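Local coordinates for macrolide export ATP-binding/permease protein MacB (Actinobacillus actinomycetemcomitans, PDB 3FTJ) that probably forms the inner-membrane ABC transporter of the tripartite MacAB-TdeA efflux system that confers macrolide resistance, represented here by its periplasmic region, at residues T17-N22 against D205-N210; R93-D98 against V106-E111. All blocks are in the same frame, centred on the assembly; numbering follows the deposited sequence.

Interaction 1: T17-N22 against D205-N210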
ATOM      1  N   THR A  17      -8.409   3.229   3.939  1.00 27.80           N
ATOM      2  CA  THR A  17      -7.743   1.981   3.587  1.00 23.99           C
ATOM      3  C   THR A  17      -8.655   0.810   3.914  1.00 24.34           C
ATOM      4  O   THR A  17      -9.126   0.669   5.044  1.00 26.08           O
ATOM      5  CB  THR A  17      -6.396   1.821   4.327  1.00 26.22           C
ATOM      6  OG1 THR A  17      -5.562   2.957   4.057  1.00 23.75           O
ATOM      7  CG2 THR A  17      -5.670   0.541   3.881  1.00 23.27           C
ATOM      8  N   ILE A  18      -8.914  -0.017   2.911  1.00 19.81           N
ATOM      9  CA  ILE A  18      -9.752  -1.191   3.075  1.00 18.57           C
ATOM     10  C   ILE A  18      -8.886  -2.438   3.291  1.00 22.33           C
ATOM     11  O   ILE A  18      -7.969  -2.705   2.513  1.00 18.71           O
ATOM     12  CB  ILE A  18     -10.649  -1.375   1.852  1.00 20.90           C
ATOM     13  CG1 ILE A  18     -11.346  -0.050   1.525  1.00 23.49           C
ATOM     14  CG2 ILE A  18     -11.666  -2.477   2.097  1.00 21.79           C
ATOM     15  CD1 ILE A  18     -11.557   0.181   0.063  1.00 24.73           C
ATOM     16  N   PHE A  19      -9.183  -3.185   4.352  1.00 19.45           N
ATOM     17  CA  PHE A  19      -8.411  -4.360   4.749  1.00 21.60           C
ATOM     18  C   PHE A  19      -9.274  -5.618   4.756  1.00 23.05           C
ATOM     19  O   PHE A  19     -10.466  -5.552   5.033  1.00 20.73           O
ATOM     20  CB  PHE A  19      -7.872  -4.182   6.170  1.00 22.71           C
ATOM     21  CG  PHE A  19      -6.790  -3.154   6.292  1.00 27.87           C
ATOM     22  CD1 PHE A  19      -5.473  -3.482   6.032  1.00 26.70           C
ATOM     23  CD2 PHE A  19      -7.087  -1.863   6.687  1.00 27.82           C
ATOM     24  CE1 PHE A  19      -4.474  -2.541   6.148  1.00 27.12           C
ATOM     25  CE2 PHE A  19      -6.090  -0.921   6.809  1.00 25.96           C
ATOM     26  CZ  PHE A  19      -4.784  -1.261   6.541  1.00 25.95           C
ATOM     27  N   ASN A  20      -8.658  -6.767   4.487  1.00 19.78           N
ATOM     28  CA  ASN A  20      -9.331  -8.048   4.653  1.00 21.61           C
ATOM     29  C   ASN A  20      -9.659  -8.299   6.114  1.00 24.30           C
ATOM     30  O   ASN A  20      -8.906  -7.894   6.998  1.00 23.71           O
ATOM     31  CB  ASN A  20      -8.442  -9.184   4.146  1.00 19.72           C
ATOM     32  CG  ASN A  20      -8.117  -9.050   2.681  1.00 18.24           C
ATOM     33  OD1 ASN A  20      -6.958  -8.942   2.298  1.00 17.16           O
ATOM     34  ND2 ASN A  20      -9.144  -9.032   1.854  1.00 17.98           N
ATOM     35  N   GLY A  21     -10.773  -8.976   6.366  1.00 24.63           N
ATOM     36  CA  GLY A  21     -11.097  -9.404   7.713  1.00 28.36           C
ATOM     37  C   GLY A  21     -12.077  -8.497   8.429  1.00 30.69           C
ATOM     38  O   GLY A  21     -12.788  -7.715   7.796  1.00 25.36           O
ATOM     39  N   ASN A  22     -12.089  -8.588   9.758  1.00 33.20           N
ATOM     40  CA  ASN A  22     -13.100  -7.924  10.575  1.00 36.56           C
ATOM     41  C   ASN A  22     -12.544  -6.830  11.477  1.00 35.18           C
ATOM     42  O   ASN A  22     -13.299  -6.054  12.062  1.00 39.94           O
ATOM     43  CB  ASN A  22     -13.850  -8.960  11.409  1.00 39.62           C
ATOM     44  CG  ASN A  22     -14.521 -10.018  10.553  1.00 41.78           C
ATOM     45  OD1 ASN A  22     -14.472 -11.212  10.861  1.00 44.80           O
ATOM     46  ND2 ASN A  22     -15.151  -9.586   9.468  1.00 41.69           N
ATOM     47  N   ASP A 205     -16.689  -8.783   4.534  1.00 27.21           N
ATOM     48  CA  ASP A 205     -15.516  -9.531   4.940  1.00 24.68           C
ATOM     49  C   ASP A 205     -14.282  -8.649   4.839  1.00 26.76           C
ATOM     50  O   ASP A 205     -13.194  -9.116   4.505  1.00 27.65           O
ATOM     51  CB  ASP A 205     -15.359 -10.780   4.072  1.00 25.41           C
ATOM     52  CG  ASP A 205     -15.224 -10.453   2.601  1.00 26.32           C
ATOM     53  OD1 ASP A 205     -15.070  -9.265   2.265  1.00 25.04           O
ATOM     54  OD2 ASP A 205     -15.266 -11.390   1.777  1.00 28.05           O
ATOM     55  N   PHE A 206     -14.467  -7.366   5.134  1.00 24.18           N
ATOM     56  CA  PHE A 206     -13.407  -6.369   5.032  1.00 21.99           C
ATOM     57  C   PHE A 206     -13.749  -5.296   6.034  1.00 22.89           C
ATOM     58  O   PHE A 206     -14.867  -5.254   6.543  1.00 25.10           O
ATOM     59  CB  PHE A 206     -13.400  -5.748   3.632  1.00 22.57           C
ATOM     60  CG  PHE A 206     -14.711  -5.117   3.252  1.00 23.40           C
ATOM     61  CD1 PHE A 206     -14.986  -3.795   3.586  1.00 23.13           C
ATOM     62  CD2 PHE A 206     -15.676  -5.849   2.584  1.00 22.66           C
ATOM     63  CE1 PHE A 206     -16.203  -3.209   3.246  1.00 22.05           C
ATOM     64  CE2 PHE A 206     -16.896  -5.279   2.243  1.00 24.14           C
ATOM     65  CZ  PHE A 206     -17.162  -3.953   2.578  1.00 26.12           C
ATOM     66  N   PHE A 207     -12.799  -4.417   6.320  1.00 23.83           N
ATOM     67  CA  PHE A 207     -13.092  -3.276   7.175  1.00 26.38           C
ATOM     68  C   PHE A 207     -12.336  -2.063   6.668  1.00 29.84           C
ATOM     69  O   PHE A 207     -11.351  -2.196   5.939  1.00 26.10           O
ATOM     70  CB  PHE A 207     -12.766  -3.569   8.643  1.00 27.95           C
ATOM     71  CG  PHE A 207     -11.324  -3.910   8.903  1.00 29.30           C
ATOM     72  CD1 PHE A 207     -10.470  -2.979   9.474  1.00 29.14           C
ATOM     73  CD2 PHE A 207     -10.825  -5.169   8.599  1.00 27.46           C
ATOM     74  CE1 PHE A 207      -9.144  -3.292   9.728  1.00 30.75           C
ATOM     75  CE2 PHE A 207      -9.496  -5.490   8.855  1.00 27.45           C
ATOM     76  CZ  PHE A 207      -8.658  -4.551   9.419  1.00 29.59           C
ATOM     77  N   ILE A 208     -12.813  -0.881   7.040  1.00 28.49           N
ATOM     78  CA  ILE A 208     -12.261   0.361   6.521  1.00 25.53           C
ATOM     79  C   ILE A 208     -11.608   1.164   7.634  1.00 27.83           C
ATOM     80  O   ILE A 208     -12.165   1.306   8.723  1.00 30.13           O
ATOM     81  CB  ILE A 208     -13.353   1.190   5.823  1.00 29.38           C
ATOM     82  CG1 ILE A 208     -13.991   0.373   4.695  1.00 26.55           C
ATOM     83  CG2 ILE A 208     -12.779   2.497   5.292  1.00 32.50           C
ATOM     84  CD1 ILE A 208     -14.868   1.188   3.764  1.00 29.84           C
ATOM     85  N   MET A 209     -10.407   1.660   7.354  1.00 31.59           N
ATOM     86  CA  MET A 209      -9.655   2.483   8.288  1.00 31.00           C
ATOM     87  C   MET A 209      -9.599   3.897   7.742  1.00 29.83           C
ATOM     88  O   MET A 209      -9.180   4.113   6.610  1.00 30.00           O
ATOM     89  CB  MET A 209      -8.221   1.974   8.426  1.00 30.04           C
ATOM     90  CG  MET A 209      -8.071   0.577   8.976  1.00 36.38           C
ATOM     91  SD  MET A 209      -7.945   0.571  10.770  1.00 51.19           S
ATOM     92  CE  MET A 209      -9.600   0.071  11.235  1.00 41.64           C
ATOM     93  N   ASN A 210     -10.018   4.858   8.556  1.00 36.46           N
ATOM     94  CA  ASN A 210      -9.918   6.268   8.208  1.00 32.79           C
ATOM     95  C   ASN A 210      -9.944   7.126   9.463  1.00 35.18           C
ATOM     96  O   ASN A 210      -9.904   6.604  10.579  1.00 34.44           O
ATOM     97  CB  ASN A 210     -11.043   6.674   7.252  1.00 31.03           C
ATOM     98  CG  ASN A 210     -12.408   6.272   7.757  1.00 34.56           C
ATOM     99  OD1 ASN A 210     -12.614   6.102   8.956  1.00 32.35           O
ATOM    100  ND2 ASN A 210     -13.355   6.122   6.842  1.00 30.86           N
TER
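Strands 17-20 and 206-209 run antiparallel, their axes 4.6 Å apart at closest approach and their directions 150° apart, with Thr-17/Met-209 and Phe-19/Phe-207 as hydrogen-bonded pairs and Ile-18/Ile-208 and Asn-20/Phe-206 as non-hydrogen-bonded ones. Each hydrogen-bonded pair exchanges two N-H...O bonds; the straightest, from Phe-19 N to Phe-207 O (2.9 Å), lies nearly along the C=O axis. Past the strand end Gly-21 N adds a bond to Asp-205 O at 3.1 Å, but it comes from above the carbonyl plane. The backbone of Gly-21 takes angles that suit a residue without a side chain.

Phe-207 has CG in the crowded position between its backbone N and carbonyl carbon (chi1 60°), and its ring reaches across the neighbouring strand. Phe-19 CB sits over one face of that ring, 3.7 Å from the centroid, in a CH-pi contact, while the two rings are near parallel but slid apart with little overlap. Gly-21 O lies at the ring's edge, 3.3 Å from Phe-207 CD2. Met-209 crosses Phe-19 at about a right angle, its CG 3.3 Å from Phe-19 CE2.

The other face carries two isoleucines side by side, Ile-18 CG1 lying 4.2 Å from Ile-208 CG1. Ile-18 CG2 also meets Phe-206 CD1. Helix 186-201 packs here, through Leu-193 and Leu-197 against Ile-18 and Thr-194 against Ile-208. The same helix joins strand 175-180 to strand 206-209 in a beta-alpha-beta crossover, with strand 15-20 inserted antiparallel between the two parallel strands.

Interaction 2: R93-D98 against V106-E111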
ATOM      1  N   ARG A  93      13.554   8.260  -9.654  1.00 26.20           N
ATOM      2  CA  ARG A  93      12.164   8.440 -10.056  1.00 26.27           C
ATOM      3  C   ARG A  93      11.226   7.474  -9.321  1.00 30.49           C
ATOM      4  O   ARG A  93      11.676   6.502  -8.707  1.00 27.43           O
ATOM      5  CB  ARG A  93      12.014   8.245 -11.564  1.00 26.68           C
ATOM      6  CG  ARG A  93      12.056   6.781 -12.005  1.00 27.83           C
ATOM      7  CD  ARG A  93      11.860   6.638 -13.504  1.00 26.06           C
ATOM      8  NE  ARG A  93      11.926   5.251 -13.970  1.00 26.04           N
ATOM      9  CZ  ARG A  93      10.904   4.398 -13.955  1.00 26.32           C
ATOM     10  NH1 ARG A  93       9.726   4.778 -13.476  1.00 24.70           N
ATOM     11  NH2 ARG A  93      11.059   3.158 -14.413  1.00 25.44           N
ATOM     12  N   LEU A  94       9.927   7.753  -9.390  1.00 26.91           N
ATOM     13  CA  LEU A  94       8.899   6.883  -8.828  1.00 27.16           C
ATOM     14  C   LEU A  94       8.321   5.981  -9.917  1.00 26.36           C
ATOM     15  O   LEU A  94       8.657   6.127 -11.097  1.00 28.79           O
ATOM     16  CB  LEU A  94       7.767   7.710  -8.210  1.00 26.53           C
ATOM     17  CG  LEU A  94       8.116   8.685  -7.085  1.00 28.96           C
ATOM     18  CD1 LEU A  94       6.849   9.345  -6.560  1.00 27.42           C
ATOM     19  CD2 LEU A  94       8.855   7.976  -5.961  1.00 25.27           C
ATOM     20  N   LEU A  95       7.449   5.055  -9.521  1.00 23.68           N
ATOM     21  CA  LEU A  95       6.779   4.190 -10.487  1.00 24.10           C
ATOM     22  C   LEU A  95       5.893   5.023 -11.389  1.00 27.22           C
ATOM     23  O   LEU A  95       5.364   6.059 -10.969  1.00 25.35           O
ATOM     24  CB  LEU A  95       5.907   3.134  -9.802  1.00 25.48           C
ATOM     25  CG  LEU A  95       6.514   1.972  -9.011  1.00 27.22           C
ATOM     26  CD1 LEU A  95       7.584   1.249  -9.815  1.00 21.93           C
ATOM     27  CD2 LEU A  95       7.080   2.471  -7.724  1.00 30.90           C
ATOM     28  N   THR A  96       5.724   4.545 -12.619  1.00 23.48           N
ATOM     29  CA  THR A  96       4.837   5.157 -13.596  1.00 28.17           C
ATOM     30  C   THR A  96       3.743   4.172 -13.994  1.00 30.38           C
ATOM     31  O   THR A  96       3.793   2.986 -13.647  1.00 25.07           O
ATOM     32  CB  THR A  96       5.597   5.542 -14.878  1.00 23.72           C
ATOM     33  OG1 THR A  96       6.220   4.378 -15.430  1.00 26.96           O
ATOM     34  CG2 THR A  96       6.657   6.587 -14.587  1.00 26.97           C
ATOM     35  N   GLU A  97       2.757   4.664 -14.736  1.00 30.08           N
ATOM     36  CA  GLU A  97       1.693   3.810 -15.245  1.00 29.07           C
ATOM     37  C   GLU A  97       2.282   2.735 -16.145  1.00 27.62           C
ATOM     38  O   GLU A  97       1.768   1.614 -16.215  1.00 24.60           O
ATOM     39  CB  GLU A  97       0.662   4.646 -16.008  1.00 32.20           C
ATOM     40  CG  GLU A  97      -0.394   3.837 -16.734  1.00 34.87           C
ATOM     41  CD  GLU A  97      -1.312   4.714 -17.575  1.00 45.54           C
ATOM     42  OE1 GLU A  97      -1.790   5.741 -17.052  1.00 49.03           O
ATOM     43  OE2 GLU A  97      -1.556   4.377 -18.754  1.00 46.03           O
ATOM     44  N   ASP A  98       3.377   3.073 -16.821  1.00 24.23           N
ATOM     45  CA  ASP A  98       4.026   2.120 -17.709  1.00 29.60           C
ATOM     46  C   ASP A  98       4.673   0.967 -16.935  1.00 26.07           C
ATOM     47  O   ASP A  98       4.680  -0.170 -17.394  1.00 24.50           O
ATOM     48  CB  ASP A  98       5.065   2.820 -18.583  1.00 31.14           C
ATOM     49  CG  ASP A  98       5.884   1.845 -19.399  1.00 36.00           C
ATOM     50  OD1 ASP A  98       7.019   1.518 -18.979  1.00 39.99           O
ATOM     51  OD2 ASP A  98       5.386   1.391 -20.454  1.00 40.44           O
ATOM     52  N   VAL A 106      11.061  -3.274 -11.306  1.00 17.03           N
ATOM     53  CA  VAL A 106      11.757  -2.104 -10.804  1.00 18.75           C
ATOM     54  C   VAL A 106      11.341  -1.898  -9.367  1.00 18.94           C
ATOM     55  O   VAL A 106      10.238  -2.277  -8.972  1.00 19.35           O
ATOM     56  CB  VAL A 106      11.422  -0.827 -11.623  1.00 19.18           C
ATOM     57  CG1 VAL A 106      11.958  -0.947 -13.060  1.00 16.36           C
ATOM     58  CG2 VAL A 106       9.925  -0.567 -11.622  1.00 18.08           C
ATOM     59  N   VAL A 107      12.218  -1.300  -8.578  1.00 16.15           N
ATOM     60  CA  VAL A 107      11.903  -1.095  -7.183  1.00 17.19           C
ATOM     61  C   VAL A 107      12.253   0.311  -6.731  1.00 19.17           C
ATOM     62  O   VAL A 107      13.225   0.914  -7.201  1.00 18.29           O
ATOM     63  CB  VAL A 107      12.591  -2.175  -6.293  1.00 19.96           C
ATOM     64  CG1 VAL A 107      14.095  -2.125  -6.438  1.00 18.72           C
ATOM     65  CG2 VAL A 107      12.186  -1.995  -4.852  1.00 25.67           C
ATOM     66  N   VAL A 108      11.433   0.843  -5.836  1.00 18.78           N
ATOM     67  CA  VAL A 108      11.727   2.113  -5.191  1.00 16.87           C
ATOM     68  C   VAL A 108      12.107   1.835  -3.736  1.00 20.86           C
ATOM     69  O   VAL A 108      11.370   1.168  -3.015  1.00 21.07           O
ATOM     70  CB  VAL A 108      10.527   3.087  -5.277  1.00 20.83           C
ATOM     71  CG1 VAL A 108      10.774   4.324  -4.434  1.00 23.09           C
ATOM     72  CG2 VAL A 108      10.255   3.472  -6.739  1.00 16.89           C
ATOM     73  N   LEU A 109      13.266   2.331  -3.308  1.00 20.17           N
ATOM     74  CA  LEU A 109      13.751   2.064  -1.962  1.00 20.72           C
ATOM     75  C   LEU A 109      13.272   3.071  -0.921  1.00 27.39           C
ATOM     76  O   LEU A 109      13.031   4.245  -1.208  1.00 24.95           O
ATOM     77  CB  LEU A 109      15.276   1.997  -1.934  1.00 22.17           C
ATOM     78  CG  LEU A 109      15.941   0.921  -2.785  1.00 22.76           C
ATOM     79  CD1 LEU A 109      17.429   0.886  -2.468  1.00 24.99           C
ATOM     80  CD2 LEU A 109      15.307  -0.430  -2.527  1.00 18.65           C
ATOM     81  N   ASP A 110      13.133   2.570   0.295  1.00 24.32           N
ATOM     82  CA  ASP A 110      12.926   3.379   1.482  1.00 31.18           C
ATOM     83  C   ASP A 110      14.245   4.082   1.813  1.00 33.77           C
ATOM     84  O   ASP A 110      15.319   3.598   1.465  1.00 29.27           O
ATOM     85  CB  ASP A 110      12.545   2.428   2.617  1.00 34.83           C
ATOM     86  CG  ASP A 110      12.167   3.132   3.868  1.00 37.76           C
ATOM     87  OD1 ASP A 110      10.985   3.026   4.267  1.00 37.00           O
ATOM     88  OD2 ASP A 110      13.054   3.784   4.459  1.00 49.36           O
ATOM     89  N   GLU A 111      14.164   5.226   2.481  1.00 35.24           N
ATOM     90  CA  GLU A 111      15.354   5.950   2.905  1.00 36.19           C
ATOM     91  C   GLU A 111      16.273   5.028   3.701  1.00 33.38           C
ATOM     92  O   GLU A 111      17.467   4.899   3.406  1.00 32.25           O
ATOM     93  CB  GLU A 111      14.949   7.144   3.770  1.00 41.35           C
ATOM     94  CG  GLU A 111      15.991   8.223   3.885  1.00 40.49           C
ATOM     95  CD  GLU A 111      15.959   9.179   2.711  1.00 50.39           C
ATOM     96  OE1 GLU A 111      15.905   8.693   1.560  1.00 46.64           O
ATOM     97  OE2 GLU A 111      15.993  10.411   2.939  1.00 50.39           O
TER
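Residues 93-95 are an extended approach to helix 97-102, which leads through a short connection into strand 106-110, and the contact is this loop folded back over one face of that strand. A capping box starts the helix: the Thr-96 side chain caps the backbone N of Asp-99, and Asp-99 OD2 accepts a hydrogen bond from Thr-96 N. The strand belongs to the mixed sheet of the MacB-like periplasmic core domain, between strands 133-141 and 155-159. Val-106 and Val-108 direct their side chains toward the loop, whereas Val-107 turns to the other face and touches Leu-156.

Leu-95 does most of the bridging. Its CG is anti to the carbonyl carbon, and the second torsion of -50° turns the two methyl groups so that each meets a different valine. CD1 reaches Val-106 CG2 at 3.5 Å, the two side chains sliding past each other in opposite directions. CD2 meets Val-108 CG2 obliquely, again in a methyl-methyl contact closer than usual van der Waals packing. The two valines present this branch from different rotamers: in Val-106 CG2 occupies the crowded position between backbone N and carbonyl carbon, but in Val-108 CG1 is anti to the backbone N (chi1 172°), which puts CG2 anti to the carbonyl carbon.

Val-108 CG2 also lies 3.9 Å from Arg-93 O, while Leu-94 CD2 makes a looser contact with Val-108 CG1. Phe-82 of helix 81-85 touches Leu-94, Leu-95 and Val-108. Arg-93 CG takes the crowded position (chi1 76°), and the extended side chain runs forward alongside Leu-94 to a salt bridge between NH1 and Asp-99. Arg-93 NH1 also makes a weak bond to Leu-94 O, 2.9 Å long. Arg-93 NH2 lies 4.4 Å from Val-106 CG1.

How the interactions relate
From the N terminus the chain first lays down strand 15-20, whose partner in interaction 1 returns near the C-terminal end; 182 residues separate segments 17-22 and 205-210. This contact joins the N-terminal strand to the last strand of the C-terminal crossover. Interaction 2 is nested within that long loop and is local: segments 93-98 and 106-111 are separated by seven residues, and it lays the loop before helix 97-102 on strand 106-110. The two contacts lie on opposite sides of the chain's centre, their own centres 26 Å apart. Both nevertheless reach the same mixed sheet, in which the long strand 49-64 pairs with 175-180, the neighbour of 15-20, and with 127-130.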